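Phosphate-specific transport system accessory protein PhoU homolog (Streptococcus pneumoniae, PDB 2I0M) probably takes part in regulating phosphate uptake, forms a homodimer and binds zinc ions. Local coordinates at residues 11-16 against 138-143. Residues are numbered along the deposited sequence; the frame is centred on the assembly and turned at random.
Sequences ELEQSF and PLHQAS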
loop_
_atom_site.group_PDB
_atom_site.type_symbol
_atom_site.label_atom_id
_atom_site.label_comp_id
_atom_site.label_asym_id
_atom_site.label_seq_id
_atom_site.Cartn_x
_atom_site.Cartn_y
_atom_site.Cartn_z
ATOM N N GLU A 11 21.157 8.556 14.423
ATOM C CA GLU A 11 21.516 9.091 13.107
ATOM C C GLU A 11 20.721 8.442 11.982
ATOM O O GLU A 11 20.329 9.114 11.043
ATOM C CB GLU A 11 23.027 8.985 12.862
ATOM C CG GLU A 11 23.804 10.203 13.366
ATOM C CD GLU A 11 25.271 9.912 13.684
ATOM O OE1 GLU A 11 25.898 10.735 14.400
ATOM O OE2 GLU A 11 25.807 8.874 13.227
ATOM N N LEU A 12 20.469 7.136 12.095
ATOM C CA LEU A 12 19.590 6.428 11.165
ATOM C C LEU A 12 18.164 6.982 11.211
ATOM O O LEU A 12 17.519 7.147 10.179
ATOM C CB LEU A 12 19.569 4.920 11.459
ATOM C CG LEU A 12 19.200 3.912 10.353
ATOM C CD1 LEU A 12 18.414 2.745 10.946
ATOM C CD2 LEU A 12 18.431 4.525 9.201
ATOM N N GLU A 13 17.670 7.272 12.404
ATOM C CA GLU A 13 16.364 7.922 12.518
ATOM C C GLU A 13 16.305 9.292 11.810
ATOM O O GLU A 13 15.274 9.654 11.238
ATOM C CB GLU A 13 15.962 8.065 13.979
ATOM C CG GLU A 13 14.555 8.599 14.166
ATOM C CD GLU A 13 14.036 8.358 15.564
ATOM O OE1 GLU A 13 14.624 8.883 16.533
ATOM O OE2 GLU A 13 13.035 7.628 15.686
ATOM N N GLN A 14 17.403 10.043 11.855
ATOM C CA GLN A 14 17.428 11.366 11.240
ATOM C C GLN A 14 17.428 11.280 9.721
ATOM O O GLN A 14 16.793 12.113 9.059
ATOM C CB GLN A 14 18.608 12.221 11.748
ATOM C CG GLN A 14 18.405 12.803 13.157
ATOM C CD GLN A 14 17.168 13.700 13.280
ATOM O OE1 GLN A 14 16.304 13.479 14.133
ATOM N NE2 GLN A 14 17.087 14.709 12.430
ATOM N N SER A 15 18.140 10.287 9.179
ATOM C CA SER A 15 18.099 9.984 7.744
ATOM C C SER A 15 16.668 9.745 7.276
ATOM O O SER A 15 16.252 10.275 6.248
ATOM C CB SER A 15 18.941 8.743 7.413
ATOM O OG SER A 15 20.326 9.006 7.550
ATOM N N PHE A 16 15.934 8.943 8.047
ATOM C CA PHE A 16 14.544 8.583 7.767
ATOM C C PHE A 16 13.579 9.784 7.839
ATOM O O PHE A 16 12.744 9.962 6.954
ATOM C CB PHE A 16 14.124 7.434 8.704
ATOM C CG PHE A 16 12.647 7.178 8.728
ATOM C CD1 PHE A 16 11.863 7.695 9.755
ATOM C CD2 PHE A 16 12.033 6.428 7.709
ATOM C CE1 PHE A 16 10.505 7.478 9.771
ATOM C CE2 PHE A 16 10.661 6.217 7.715
ATOM C CZ PHE A 16 9.892 6.725 8.750
ATOM N N PRO A 138 10.029 10.428 16.399
ATOM C CA PRO A 138 11.166 10.393 17.363
ATOM C C PRO A 138 10.773 10.126 18.821
ATOM O O PRO A 138 11.601 9.656 19.606
ATOM C CB PRO A 138 11.783 11.804 17.260
ATOM C CG PRO A 138 11.319 12.348 15.996
ATOM C CD PRO A 138 9.989 11.700 15.658
ATOM N N LEU A 139 9.528 10.443 19.171
ATOM C CA LEU A 139 8.998 10.172 20.504
ATOM C C LEU A 139 8.713 8.696 20.729
ATOM O O LEU A 139 8.766 8.219 21.855
ATOM C CB LEU A 139 7.762 11.028 20.793
ATOM C CG LEU A 139 8.067 12.532 20.849
ATOM C CD1 LEU A 139 6.816 13.359 20.671
ATOM C CD2 LEU A 139 8.799 12.934 22.137
ATOM N N HIS A 140 8.458 7.960 19.655
ATOM C CA HIS A 140 8.125 6.531 19.755
ATOM C C HIS A 140 6.853 6.270 20.600
ATOM O O HIS A 140 6.660 5.175 21.122
ATOM C CB HIS A 140 9.318 5.721 20.305
ATOM C CG HIS A 140 10.602 5.930 19.560
ATOM N ND1 HIS A 140 10.651 6.178 18.203
ATOM C CD2 HIS A 140 11.891 5.899 19.984
ATOM C CE1 HIS A 140 11.912 6.311 17.829
ATOM N NE2 HIS A 140 12.684 6.142 18.889
ATOM N N GLN A 141 6.002 7.291 20.703
ATOM C CA GLN A 141 4.733 7.278 21.436
ATOM C C GLN A 141 3.630 6.553 20.628
ATOM O O GLN A 141 3.080 7.136 19.679
ATOM C CB GLN A 141 4.293 8.735 21.618
ATOM C CG GLN A 141 3.776 9.113 22.977
ATOM C CD GLN A 141 4.862 9.667 23.866
ATOM O OE1 GLN A 141 4.864 10.862 24.189
ATOM N NE2 GLN A 141 5.795 8.814 24.269
ATOM N N ALA A 142 3.293 5.317 21.005
ATOM C CA ALA A 142 2.186 4.574 20.381
ATOM C C ALA A 142 0.900 5.397 20.223
ATOM O O ALA A 142 0.261 5.367 19.175
ATOM C CB ALA A 142 1.898 3.285 21.153
ATOM N N SER A 143 0.548 6.157 21.254
ATOM C CA SER A 143 -0.716 6.906 21.286
ATOM C C SER A 143 -0.818 8.067 20.310
ATOM O O SER A 143 -1.873 8.280 19.721
ATOM C CB SER A 143 -1.004 7.393 22.693
ATOM O OG SER A 143 -0.861 6.307 23.577
#
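Glu13 of helix 5-35 reaches across to Pro138 and His140 in this all-helical, bundle-forming PhoU-family protein, a contact that joins helix 5-35 to the link between helices 117-136 and 142-150. The glutamate sends its side chain straight at the bend. Its CG stands anti to the backbone N (chi1 -174°), and the chain stays extended through CD, carrying the carboxylate clear of its own helix. Both oxygens lie against Pro138: Glu13 OE2 sits 3.7 Å from Pro138 CA, and Glu13 OE1 is 4.1 Å from Pro138 CB, so the proline offers its alpha carbon and the near side of its ring. These are van der Waals contacts.

The imidazole of His140 arrives from the opposite direction. Glu13 OE2 lies near the ring plane, at the edge carrying CE1, while the carboxylate and ring planes are turned 37° apart. The exact closeness of this approach is doubtful in the model, and no hydrogen bond joins the two side chains.

Neighbouring helices close in on both partners: Glu13 also touches Phe79 of helix 74-105, and His140 rests on Leu207 of helix 177-209. Phe16, one turn along helix 5-35, meets the ring of Phe137. The contact buries just 124 Å² in total. A bound zinc ion lies about 8 Å from the side chain of Glu13. With CG of His140 beside its backbone N (chi1 -53°), the ring folds back over the preceding turn. There His140 ND1 makes a weak hydrogen bond to Phe137 O, and Pro138 O lies 3.6 Å above the plane of the His140 ring, over its centre.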